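Local coordinates for alkyltransferase-like protein 1 (Schizosaccharomyces pombe, PDB 3GVA) that recognises O6-alkylguanine damage in DNA, bending the duplex and flipping the lesion into a hydrophobic pocket to present it for nucleotide excision repair, at residues A[15-20]-A[57-62]. Numbering follows the deposited sequence.
Sequences CEIPYG and HRVINS
Arg58 reaches along the backbone of Ile17, Pro18 and Tyr19, a worked example of one long side chain joining two loops through both its carbon chain and its charge. With CG anti to the carbonyl carbon (chi1 -67°) and the chain extended from CG to NE, its methylenes slide past Ile17 in the opposite direction, CB lying 3.9 Å from Ile17 CG2. Further out, one face of the guanidinium rests on the backbone, Tyr19 CA standing 3.6 Å above its centre. NH1 gives Ile17 O a weak, strongly bent hydrogen bond (2.9 Å, 123°), while NH2 meets Tyr19 CD1 at 3.8 Å, the ring and guanidinium planes 71° apart. Ile17 CD1 also touches Val59 CG2 at 3.9 Å; the side chain of Val59 adjoins Tyr25, inferred to be needed for nucleotide flipping. The stronger polar partner of Arg58 is Glu85, whose OE2 salt-bridges NE and also accepts a bond from Gly20 N. An alanine in place of Arg58 would probably cost Glu85 OE2 its salt bridge and open a gap beside Ile17 CG2 and Tyr19 CA. The chemistry thus implies two loops of the DNA-binding domain joined by packing along Arg58 and one weak bond, with Glu85 linking both from outside.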
loop_
_atom_site.group_PDB
_atom_site.type_symbol
_atom_site.label_atom_id
_atom_site.label_comp_id
_atom_site.label_asym_id
_atom_site.label_seq_id
_atom_site.Cartn_x
_atom_site.Cartn_y
_atom_site.Cartn_z
ATOM N N CYS A 15 7.542 3.491 -5.582
ATOM C CA CYS A 15 7.555 3.682 -7.032
ATOM C C CYS A 15 8.118 2.450 -7.735
ATOM O O CYS A 15 7.959 2.287 -8.942
ATOM C CB CYS A 15 8.397 4.907 -7.410
ATOM S SG CYS A 15 7.623 6.492 -7.029
ATOM N N GLU A 16 8.781 1.583 -6.979
ATOM C CA GLU A 16 9.342 0.372 -7.562
ATOM C C GLU A 16 8.402 -0.831 -7.553
ATOM O O GLU A 16 8.663 -1.810 -8.243
ATOM C CB GLU A 16 10.647 0.009 -6.869
ATOM C CG GLU A 16 11.782 0.937 -7.224
ATOM C CD GLU A 16 13.077 0.515 -6.580
ATOM O OE1 GLU A 16 13.184 0.616 -5.340
ATOM O OE2 GLU A 16 13.986 0.068 -7.314
ATOM N N ILE A 17 7.328 -0.778 -6.763
ATOM C CA ILE A 17 6.365 -1.888 -6.736
ATOM C C ILE A 17 5.815 -1.975 -8.159
ATOM O O ILE A 17 5.301 -0.993 -8.699
ATOM C CB ILE A 17 5.179 -1.619 -5.764
ATOM C CG1 ILE A 17 5.704 -1.315 -4.357
ATOM C CG2 ILE A 17 4.260 -2.840 -5.705
ATOM C CD1 ILE A 17 4.622 -0.887 -3.378
ATOM N N PRO A 18 5.923 -3.148 -8.794
ATOM C CA PRO A 18 5.401 -3.209 -10.159
ATOM C C PRO A 18 3.886 -3.207 -10.324
ATOM O O PRO A 18 3.125 -3.508 -9.399
ATOM C CB PRO A 18 6.056 -4.471 -10.721
ATOM C CG PRO A 18 6.231 -5.324 -9.520
ATOM C CD PRO A 18 6.701 -4.356 -8.470
ATOM N N TYR A 19 3.472 -2.821 -11.522
ATOM C CA TYR A 19 2.074 -2.774 -11.912
ATOM C C TYR A 19 1.442 -4.124 -11.565
ATOM O O TYR A 19 2.029 -5.171 -11.833
ATOM C CB TYR A 19 2.008 -2.539 -13.423
ATOM C CG TYR A 19 0.626 -2.420 -14.012
ATOM C CD1 TYR A 19 0.000 -1.180 -14.120
ATOM C CD2 TYR A 19 -0.037 -3.541 -14.508
ATOM C CE1 TYR A 19 -1.253 -1.057 -14.718
ATOM C CE2 TYR A 19 -1.293 -3.429 -15.107
ATOM C CZ TYR A 19 -1.893 -2.184 -15.209
ATOM O OH TYR A 19 -3.125 -2.064 -15.810
ATOM N N GLY A 20 0.263 -4.104 -10.949
ATOM C CA GLY A 20 -0.400 -5.353 -10.613
ATOM C C GLY A 20 0.102 -6.071 -9.376
ATOM O O GLY A 20 -0.387 -7.145 -9.053
ATOM N N HIS A 57 -1.468 3.234 -3.956
ATOM C CA HIS A 57 -2.532 2.243 -3.946
ATOM C C HIS A 57 -1.986 0.819 -3.901
ATOM O O HIS A 57 -2.717 -0.116 -3.572
ATOM C CB HIS A 57 -3.445 2.426 -5.167
ATOM C CG HIS A 57 -2.748 2.228 -6.475
ATOM N ND1 HIS A 57 -1.822 3.121 -6.968
ATOM C CD2 HIS A 57 -2.801 1.211 -7.367
ATOM C CE1 HIS A 57 -1.331 2.663 -8.104
ATOM N NE2 HIS A 57 -1.906 1.503 -8.370
ATOM N N ARG A 58 -0.701 0.655 -4.218
ATOM C CA ARG A 58 -0.084 -0.670 -4.200
ATOM C C ARG A 58 0.421 -1.074 -2.816
ATOM O O ARG A 58 0.963 -2.160 -2.638
ATOM C CB ARG A 58 1.057 -0.738 -5.220
ATOM C CG ARG A 58 0.551 -0.649 -6.655
ATOM C CD ARG A 58 1.668 -0.648 -7.673
ATOM N NE ARG A 58 1.150 -0.265 -8.983
ATOM C CZ ARG A 58 1.870 0.323 -9.933
ATOM N NH1 ARG A 58 3.152 0.592 -9.729
ATOM N NH2 ARG A 58 1.293 0.688 -11.071
ATOM N N VAL A 59 0.244 -0.202 -1.834
ATOM C CA VAL A 59 0.658 -0.513 -0.468
ATOM C C VAL A 59 -0.617 -0.817 0.336
ATOM O O VAL A 59 -1.523 0.013 0.415
ATOM C CB VAL A 59 1.426 0.678 0.170
ATOM C CG1 VAL A 59 1.941 0.295 1.550
ATOM C CG2 VAL A 59 2.601 1.074 -0.718
ATOM N N ILE A 60 -0.699 -2.019 0.903
ATOM C CA ILE A 60 -1.878 -2.417 1.669
ATOM C C ILE A 60 -1.448 -2.982 3.011
ATOM O O ILE A 60 -0.275 -3.275 3.203
ATOM C CB ILE A 60 -2.691 -3.509 0.928
ATOM C CG1 ILE A 60 -1.853 -4.785 0.783
ATOM C CG2 ILE A 60 -3.099 -3.008 -0.448
ATOM C CD1 ILE A 60 -2.601 -5.940 0.137
ATOM N N ASN A 61 -2.381 -3.149 3.943
ATOM C CA ASN A 61 -1.978 -3.703 5.225
ATOM C C ASN A 61 -1.704 -5.196 5.087
ATOM O O ASN A 61 -2.166 -5.848 4.143
ATOM C CB ASN A 61 -3.017 -3.405 6.321
ATOM C CG ASN A 61 -4.404 -3.858 5.960
ATOM O OD1 ASN A 61 -4.675 -5.053 5.871
ATOM N ND2 ASN A 61 -5.305 -2.897 5.757
ATOM N N SER A 62 -0.924 -5.720 6.025
ATOM C CA SER A 62 -0.517 -7.120 6.035
ATOM C C SER A 62 -1.646 -8.141 5.948
ATOM O O SER A 62 -1.441 -9.248 5.438
ATOM C CB SER A 62 0.313 -7.398 7.290
ATOM O OG SER A 62 1.333 -6.426 7.430
#